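Local structure of SalCYP truncation (Salinispora tropica, 7ABB) at residues A[54-59]-A[303-308]; A[42-47]-A[295-300]. The protein is a truncated bacterial protein of the cytochrome P450 family that holds a heme c group in a largely helical fold. All blocks are in the same frame, centred on the assembly; numbering follows the deposited sequence.

Contacts 1 and 2 both involve the mixed sheet of the P450 fold, where strands 43-46 and 302-304 run side by side and parallel. Their centres lie about 11 Å apart. The two strands are probably tied by backbone hydrogen bonds, Leu304 N to Trp44 O at 2.8 Å and Leu46 N to Leu304 O at 3.1 Å. Strand 43-46 of contact 2 leads straight into helix 49-56 of contact 1. Contact 1 is buried and reaches the heme c pocket through Phe56 and Leu307. Contact 2 is only partly buried and lies further out; its Leu46 side chain is about 12 Å from the heme c, nearest atoms.

Contact 1. Residues A[54-59]-A[303-308]; sequences AAFRDE and VLLPLA. With HEC (heme c), chain B.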
loop_
_atom_site.group_PDB
_atom_site.type_symbol
_atom_site.label_atom_id
_atom_site.label_comp_id
_atom_site.label_asym_id
_atom_site.label_seq_id
_atom_site.Cartn_x
_atom_site.Cartn_y
_atom_site.Cartn_z
ATOM N N ALA A 54 -15.802 -6.040 -9.680
ATOM C CA ALA A 54 -15.992 -6.780 -10.929
ATOM C C ALA A 54 -14.927 -6.403 -11.949
ATOM O O ALA A 54 -14.473 -7.252 -12.735
ATOM C CB ALA A 54 -17.383 -6.522 -11.496
ATOM N N ALA A 55 -14.541 -5.132 -11.973
ATOM C CA ALA A 55 -13.536 -4.679 -12.927
ATOM C C ALA A 55 -12.174 -5.275 -12.602
ATOM O O ALA A 55 -11.489 -5.778 -13.507
ATOM C CB ALA A 55 -13.457 -3.156 -12.944
ATOM N N PHE A 56 -11.801 -5.281 -11.322
ATOM C CA PHE A 56 -10.567 -5.933 -10.893
ATOM C C PHE A 56 -10.551 -7.402 -11.278
ATOM O O PHE A 56 -9.471 -7.963 -11.509
ATOM C CB PHE A 56 -10.401 -5.827 -9.371
ATOM C CG PHE A 56 -9.724 -4.557 -8.883
ATOM C CD1 PHE A 56 -8.419 -4.245 -9.239
ATOM C CD2 PHE A 56 -10.389 -3.697 -8.019
ATOM C CE1 PHE A 56 -7.797 -3.082 -8.743
ATOM C CE2 PHE A 56 -9.783 -2.562 -7.540
ATOM C CZ PHE A 56 -8.495 -2.237 -7.892
ATOM N N ARG A 57 -11.710 -8.051 -11.309
ATOM C CA ARG A 57 -11.796 -9.489 -11.535
ATOM C C ARG A 57 -12.015 -9.882 -12.989
ATOM O O ARG A 57 -12.090 -11.076 -13.269
ATOM C CB ARG A 57 -12.916 -10.090 -10.678
ATOM C CG ARG A 57 -12.586 -10.052 -9.199
ATOM C CD ARG A 57 -13.817 -10.337 -8.338
ATOM N NE ARG A 57 -13.465 -10.177 -6.921
ATOM C CZ ARG A 57 -14.335 -9.877 -5.960
ATOM N NH1 ARG A 57 -15.624 -9.704 -6.254
ATOM N NH2 ARG A 57 -13.919 -9.743 -4.707
ATOM N N ASP A 58 -12.116 -8.924 -13.918
ATOM C CA ASP A 58 -12.366 -9.222 -15.341
ATOM C C ASP A 58 -11.283 -8.529 -16.164
ATOM O O ASP A 58 -11.500 -7.470 -16.745
ATOM C CB ASP A 58 -13.751 -8.772 -15.736
ATOM C CG ASP A 58 -14.077 -9.047 -17.176
ATOM O OD1 ASP A 58 -13.271 -9.722 -17.845
ATOM O OD2 ASP A 58 -15.153 -8.575 -17.635
ATOM N N GLU A 59 -10.110 -9.154 -16.237
ATOM C CA GLU A 59 -9.010 -8.572 -16.997
ATOM C C GLU A 59 -9.213 -8.647 -18.509
ATOM O O GLU A 59 -8.540 -7.919 -19.238
ATOM C CB GLU A 59 -7.700 -9.267 -16.638
ATOM C CG GLU A 59 -7.337 -9.069 -15.211
ATOM C CD GLU A 59 -5.976 -9.618 -14.874
ATOM O OE1 GLU A 59 -5.542 -10.623 -15.491
ATOM O OE2 GLU A 59 -5.354 -9.026 -13.979
ATOM N N VAL A 303 -10.032 3.577 -17.357
ATOM C CA VAL A 303 -10.987 3.460 -16.262
ATOM C C VAL A 303 -10.213 3.382 -14.954
ATOM O O VAL A 303 -9.355 2.521 -14.790
ATOM C CB VAL A 303 -11.883 2.220 -16.419
ATOM C CG1 VAL A 303 -12.914 2.152 -15.319
ATOM C CG2 VAL A 303 -12.582 2.239 -17.766
ATOM N N LEU A 304 -10.551 4.250 -14.012
ATOM C CA LEU A 304 -9.937 4.215 -12.691
ATOM C C LEU A 304 -10.826 3.485 -11.694
ATOM O O LEU A 304 -12.061 3.579 -11.741
ATOM C CB LEU A 304 -9.646 5.625 -12.175
ATOM C CG LEU A 304 -8.759 6.510 -13.042
ATOM C CD1 LEU A 304 -8.353 7.743 -12.251
ATOM C CD2 LEU A 304 -7.542 5.744 -13.543
ATOM N N LEU A 305 -10.175 2.811 -10.742
ATOM C CA LEU A 305 -10.814 1.949 -9.750
ATOM C C LEU A 305 -10.462 2.460 -8.352
ATOM O O LEU A 305 -9.709 1.809 -7.613
ATOM C CB LEU A 305 -10.370 0.499 -9.940
ATOM C CG LEU A 305 -10.593 -0.081 -11.349
ATOM C CD1 LEU A 305 -10.153 -1.550 -11.376
ATOM C CD2 LEU A 305 -12.005 0.053 -11.762
ATOM N N PRO A 306 -10.988 3.623 -7.948
ATOM C CA PRO A 306 -10.538 4.219 -6.673
ATOM C C PRO A 306 -11.034 3.430 -5.468
ATOM O O PRO A 306 -12.240 3.275 -5.250
ATOM C CB PRO A 306 -11.132 5.633 -6.710
ATOM C CG PRO A 306 -12.315 5.502 -7.644
ATOM C CD PRO A 306 -11.864 4.546 -8.696
ATOM N N LEU A 307 -10.084 2.976 -4.644
ATOM C CA LEU A 307 -10.445 2.262 -3.432
ATOM C C LEU A 307 -11.161 3.181 -2.435
ATOM O O LEU A 307 -11.928 2.696 -1.595
ATOM C CB LEU A 307 -9.182 1.653 -2.804
ATOM C CG LEU A 307 -8.371 0.745 -3.746
ATOM C CD1 LEU A 307 -7.219 0.127 -2.957
ATOM C CD2 LEU A 307 -9.261 -0.327 -4.370
ATOM N N ALA A 308 -10.917 4.492 -2.510
ATOM C CA ALA A 308 -11.618 5.480 -1.683
ATOM C C ALA A 308 -13.106 5.526 -1.986
ATOM O O ALA A 308 -13.880 6.011 -1.160
ATOM C CB ALA A 308 -11.025 6.870 -1.889
HETATM FE FE HEC B . 0.690 -3.833 -2.495
HETATM C CHA HEC B . -0.333 -4.633 -5.682
HETATM C CHB HEC B . -2.198 -2.036 -2.091
HETATM C CHC HEC B . 1.671 -3.056 0.697
HETATM C CHD HEC B . 3.712 -5.306 -3.036
HETATM N NA HEC B . -0.908 -3.413 -3.651
HETATM C C1A HEC B . -1.186 -3.874 -4.938
HETATM C C2A HEC B . -2.487 -3.427 -5.393
HETATM C C3A HEC B . -2.992 -2.715 -4.370
HETATM C C4A HEC B . -2.032 -2.694 -3.294
HETATM C CMA HEC B . -4.345 -1.983 -4.306
HETATM C CAA HEC B . -3.171 -3.755 -6.768
HETATM C CBA HEC B . -2.828 -2.770 -7.880
HETATM C CGA HEC B . -3.581 -3.145 -9.145
HETATM O O1A HEC B . -3.281 -2.474 -10.159
HETATM O O2A HEC B . -4.430 -4.073 -9.091
HETATM N NB HEC B . -0.075 -2.714 -1.013
HETATM C C1B HEC B . -1.308 -2.086 -1.020
HETATM C C2B HEC B . -1.508 -1.518 0.279
HETATM C C3B HEC B . -0.451 -1.824 1.053
HETATM C C4B HEC B . 0.474 -2.553 0.256
HETATM C CMB HEC B . -2.799 -0.746 0.618
HETATM C CAB HEC B . -0.081 -1.497 2.477
HETATM C CBB HEC B . -1.182 -0.995 3.353
HETATM N NC HEC B . 2.389 -4.105 -1.405
HETATM C C1C HEC B . 2.541 -3.785 -0.076
HETATM C C2C HEC B . 3.795 -4.311 0.392
HETATM C C3C HEC B . 4.389 -4.957 -0.636
HETATM C C4C HEC B . 3.511 -4.810 -1.774
HETATM C CMC HEC B . 4.294 -4.159 1.830
HETATM C CAC HEC B . 5.744 -5.678 -0.733
HETATM C CBC HEC B . 6.437 -6.156 0.542
HETATM N ND HEC B . 1.519 -4.753 -4.061
HETATM C C1D HEC B . 2.803 -5.297 -4.046
HETATM C C2D HEC B . 3.039 -5.903 -5.318
HETATM C C3D HEC B . 1.822 -5.709 -6.152
HETATM C C4D HEC B . 0.910 -5.000 -5.281
HETATM C CMD HEC B . 4.337 -6.606 -5.736
HETATM C CAD HEC B . 1.577 -6.168 -7.600
HETATM C CBD HEC B . 0.917 -7.524 -7.545
HETATM C CGD HEC B . 0.556 -7.983 -8.945
HETATM O O1D HEC B . 0.269 -9.186 -9.126
HETATM O O2D HEC B . 0.566 -7.127 -9.852
#
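Ala55 and Leu305 face each other where the end of helix 49-56 passes the turn that follows strand 302-304. Their CA atoms, 7.8 Å apart, are the closest pair of CA atoms across the two segments. No hydrogen bond crosses the gap, so side chains alone fill it. Pro306 takes the N-cap position of helix 307-310. Leu305 and Leu307, before and after it in sequence, both reach Phe56.

Leu305 uses its two methyl groups differently. CD2 meets Ala55 CB at 3.7 Å. The side chain is extended, with CD1 anti to CA (chi2 -178°), which carries CD1 out over the centre of one face of the Phe56 ring. It lies 3.7 Å from the centroid and 4° off the ring normal. This is a CH-pi contact. Leu305 CB lies 3.9 Å from both Phe56 CE2 and Phe56 CZ.

Leu307 reaches Phe56 CE2 obliquely through CD2 at 3.9 Å. Its other branch, CD1, is 3.8 Å from the heme c methyl CMA. The propionate oxygen O2A of the heme c comes to the ring edge, 3.5 Å from Phe56 CE1. Phe56 and Leu307 therefore form part of the heme c pocket.

Around this contact, Ala55 touches Phe62 of strand 62-63 and Leu46 of strand 43-46, which sets the helix end against the sheet. Leu46 also packs on Leu305.

Contact 2. Residues A[42-47]-A[295-300]; sequences SFWVLS and GVASQG
Trp44 lies with one indole face against the loop at Val296 and Ala297. CH-pi contacts make up much of this meeting. Val296 CB stands over the six-membered ring, 3.9 Å from its centroid and 11° off the normal. Ala297 CA covers the five-membered ring less directly, 4.2 Å from that centroid and 27° off its normal. The two residues thus follow each other across the indole, one to each ring.

Apolar contacts extend the same surface. Val296 CG2 lies 3.8 Å from Trp44 CE3, and Ala297 CB is 3.9 Å from Trp44 CD1. With CG1 of Val296 anti to the carbonyl carbon (chi1 -63°), CG2 falls between the backbone N and the carbonyl carbon. From there this methyl also meets Leu46 CD2 at 4.1 Å. One branch of the valine therefore bridges two residues of strand 43-46.

The polar backbone contributes without a hydrogen bond between the segments. Val296 O rests 3.2 Å above the indole plane, displaced toward the rim. Its nearest atom there is Trp44 CZ2, at 3.4 Å.

The arrangement belongs to the mixed beta-sheet of the P450 fold, near its outer strand 34-37 and away from the heme c. The loop joins strand 285-288 to strand 302-304 and folds back over the sheet at Trp44; after Ala297 it is held by a hydrogen bond from Ser298 N to Asp301. Strand 43-46 runs between strands 34-37 and 302-304. His36 of the former meets the Trp44 ring edge-to-face, and Ala34 touches both Trp44 and Val296. Leu46 continues inward to Ile52 and Ala55 of helix 49-56.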
loop_
_atom_site.group_PDB
_atom_site.type_symbol
_atom_site.label_atom_id
_atom_site.label_comp_id
_atom_site.label_asym_id
_atom_site.label_seq_id
_atom_site.Cartn_x
_atom_site.Cartn_y
_atom_site.Cartn_z
ATOM N N SER A 42 -8.938 12.291 -20.864
ATOM C CA SER A 42 -10.252 11.875 -20.388
ATOM C C SER A 42 -10.180 10.469 -19.813
ATOM O O SER A 42 -9.271 9.698 -20.148
ATOM C CB SER A 42 -11.306 11.950 -21.497
ATOM O OG SER A 42 -11.343 10.747 -22.255
ATOM N N PHE A 43 -11.122 10.142 -18.925
ATOM C CA PHE A 43 -11.147 8.844 -18.259
ATOM C C PHE A 43 -12.447 8.688 -17.486
ATOM O O PHE A 43 -13.076 9.671 -17.079
ATOM C CB PHE A 43 -9.942 8.650 -17.323
ATOM C CG PHE A 43 -9.798 9.716 -16.258
ATOM C CD1 PHE A 43 -9.079 10.878 -16.510
ATOM C CD2 PHE A 43 -10.344 9.538 -14.988
ATOM C CE1 PHE A 43 -8.928 11.849 -15.525
ATOM C CE2 PHE A 43 -10.203 10.508 -14.009
ATOM C CZ PHE A 43 -9.492 11.658 -14.278
ATOM N N TRP A 44 -12.839 7.437 -17.290
ATOM C CA TRP A 44 -13.954 7.088 -16.428
ATOM C C TRP A 44 -13.463 6.747 -15.028
ATOM O O TRP A 44 -12.360 6.211 -14.848
ATOM C CB TRP A 44 -14.727 5.901 -17.001
ATOM C CG TRP A 44 -15.640 6.266 -18.140
ATOM C CD1 TRP A 44 -15.379 6.175 -19.482
ATOM C CD2 TRP A 44 -16.987 6.781 -18.035
ATOM N NE1 TRP A 44 -16.470 6.600 -20.208
ATOM C CE2 TRP A 44 -17.465 6.965 -19.349
ATOM C CE3 TRP A 44 -17.830 7.089 -16.962
ATOM C CZ2 TRP A 44 -18.743 7.449 -19.618
ATOM C CZ3 TRP A 44 -19.092 7.573 -17.232
ATOM C CH2 TRP A 44 -19.537 7.752 -18.544
ATOM N N VAL A 45 -14.294 7.058 -14.036
ATOM C CA VAL A 45 -14.053 6.712 -12.640
ATOM C C VAL A 45 -15.229 5.881 -12.145
ATOM O O VAL A 45 -16.347 6.404 -11.996
ATOM C CB VAL A 45 -13.865 7.960 -11.765
ATOM C CG1 VAL A 45 -13.565 7.554 -10.328
ATOM C CG2 VAL A 45 -12.761 8.849 -12.320
ATOM N N LEU A 46 -14.998 4.598 -11.885
ATOM C CA LEU A 46 -16.030 3.770 -11.278
ATOM C C LEU A 46 -16.209 4.157 -9.817
ATOM O O LEU A 46 -15.259 4.547 -9.137
ATOM C CB LEU A 46 -15.693 2.289 -11.390
ATOM C CG LEU A 46 -15.521 1.785 -12.820
ATOM C CD1 LEU A 46 -15.477 0.274 -12.826
ATOM C CD2 LEU A 46 -16.625 2.218 -13.787
ATOM N N SER A 47 -17.453 4.075 -9.333
ATOM C CA SER A 47 -17.771 4.601 -8.009
ATOM C C SER A 47 -18.454 3.623 -7.064
ATOM O O SER A 47 -18.798 4.022 -5.936
ATOM C CB SER A 47 -18.661 5.834 -8.140
ATOM O OG SER A 47 -19.932 5.467 -8.655
ATOM N N GLY A 295 -20.568 -1.003 -17.666
ATOM C CA GLY A 295 -21.815 -0.351 -17.992
ATOM C C GLY A 295 -21.671 1.003 -18.648
ATOM O O GLY A 295 -22.671 1.539 -19.147
ATOM N N VAL A 296 -20.471 1.583 -18.679
ATOM C CA VAL A 296 -20.344 2.998 -19.000
ATOM C C VAL A 296 -19.264 3.303 -20.024
ATOM O O VAL A 296 -19.371 4.298 -20.750
ATOM C CB VAL A 296 -20.082 3.821 -17.721
ATOM C CG1 VAL A 296 -21.272 3.701 -16.781
ATOM C CG2 VAL A 296 -18.790 3.402 -17.028
ATOM N N ALA A 297 -18.219 2.475 -20.089
ATOM C CA ALA A 297 -17.033 2.817 -20.857
ATOM C C ALA A 297 -17.086 2.205 -22.247
ATOM O O ALA A 297 -17.911 1.337 -22.545
ATOM C CB ALA A 297 -15.751 2.369 -20.129
ATOM N N SER A 298 -16.238 2.741 -23.117
ATOM C CA SER A 298 -16.094 2.281 -24.491
ATOM C C SER A 298 -14.680 1.762 -24.706
ATOM O O SER A 298 -13.747 2.040 -23.937
ATOM C CB SER A 298 -16.382 3.391 -25.496
ATOM O OG SER A 298 -17.741 3.833 -25.395
ATOM N N GLN A 299 -14.523 1.000 -25.772
ATOM C CA GLN A 299 -13.204 0.492 -26.106
ATOM C C GLN A 299 -12.209 1.643 -26.186
ATOM O O GLN A 299 -12.458 2.649 -26.862
ATOM C CB GLN A 299 -13.261 -0.263 -27.426
ATOM C CG GLN A 299 -11.903 -0.760 -27.893
ATOM C CD GLN A 299 -11.111 0.296 -28.636
ATOM O OE1 GLN A 299 -11.599 0.943 -29.574
ATOM N NE2 GLN A 299 -9.851 0.457 -28.230
ATOM N N GLY A 300 -11.089 1.483 -25.480
ATOM C CA GLY A 300 -9.992 2.435 -25.491
ATOM C C GLY A 300 -9.999 3.420 -24.346
ATOM O O GLY A 300 -9.019 4.157 -24.189
#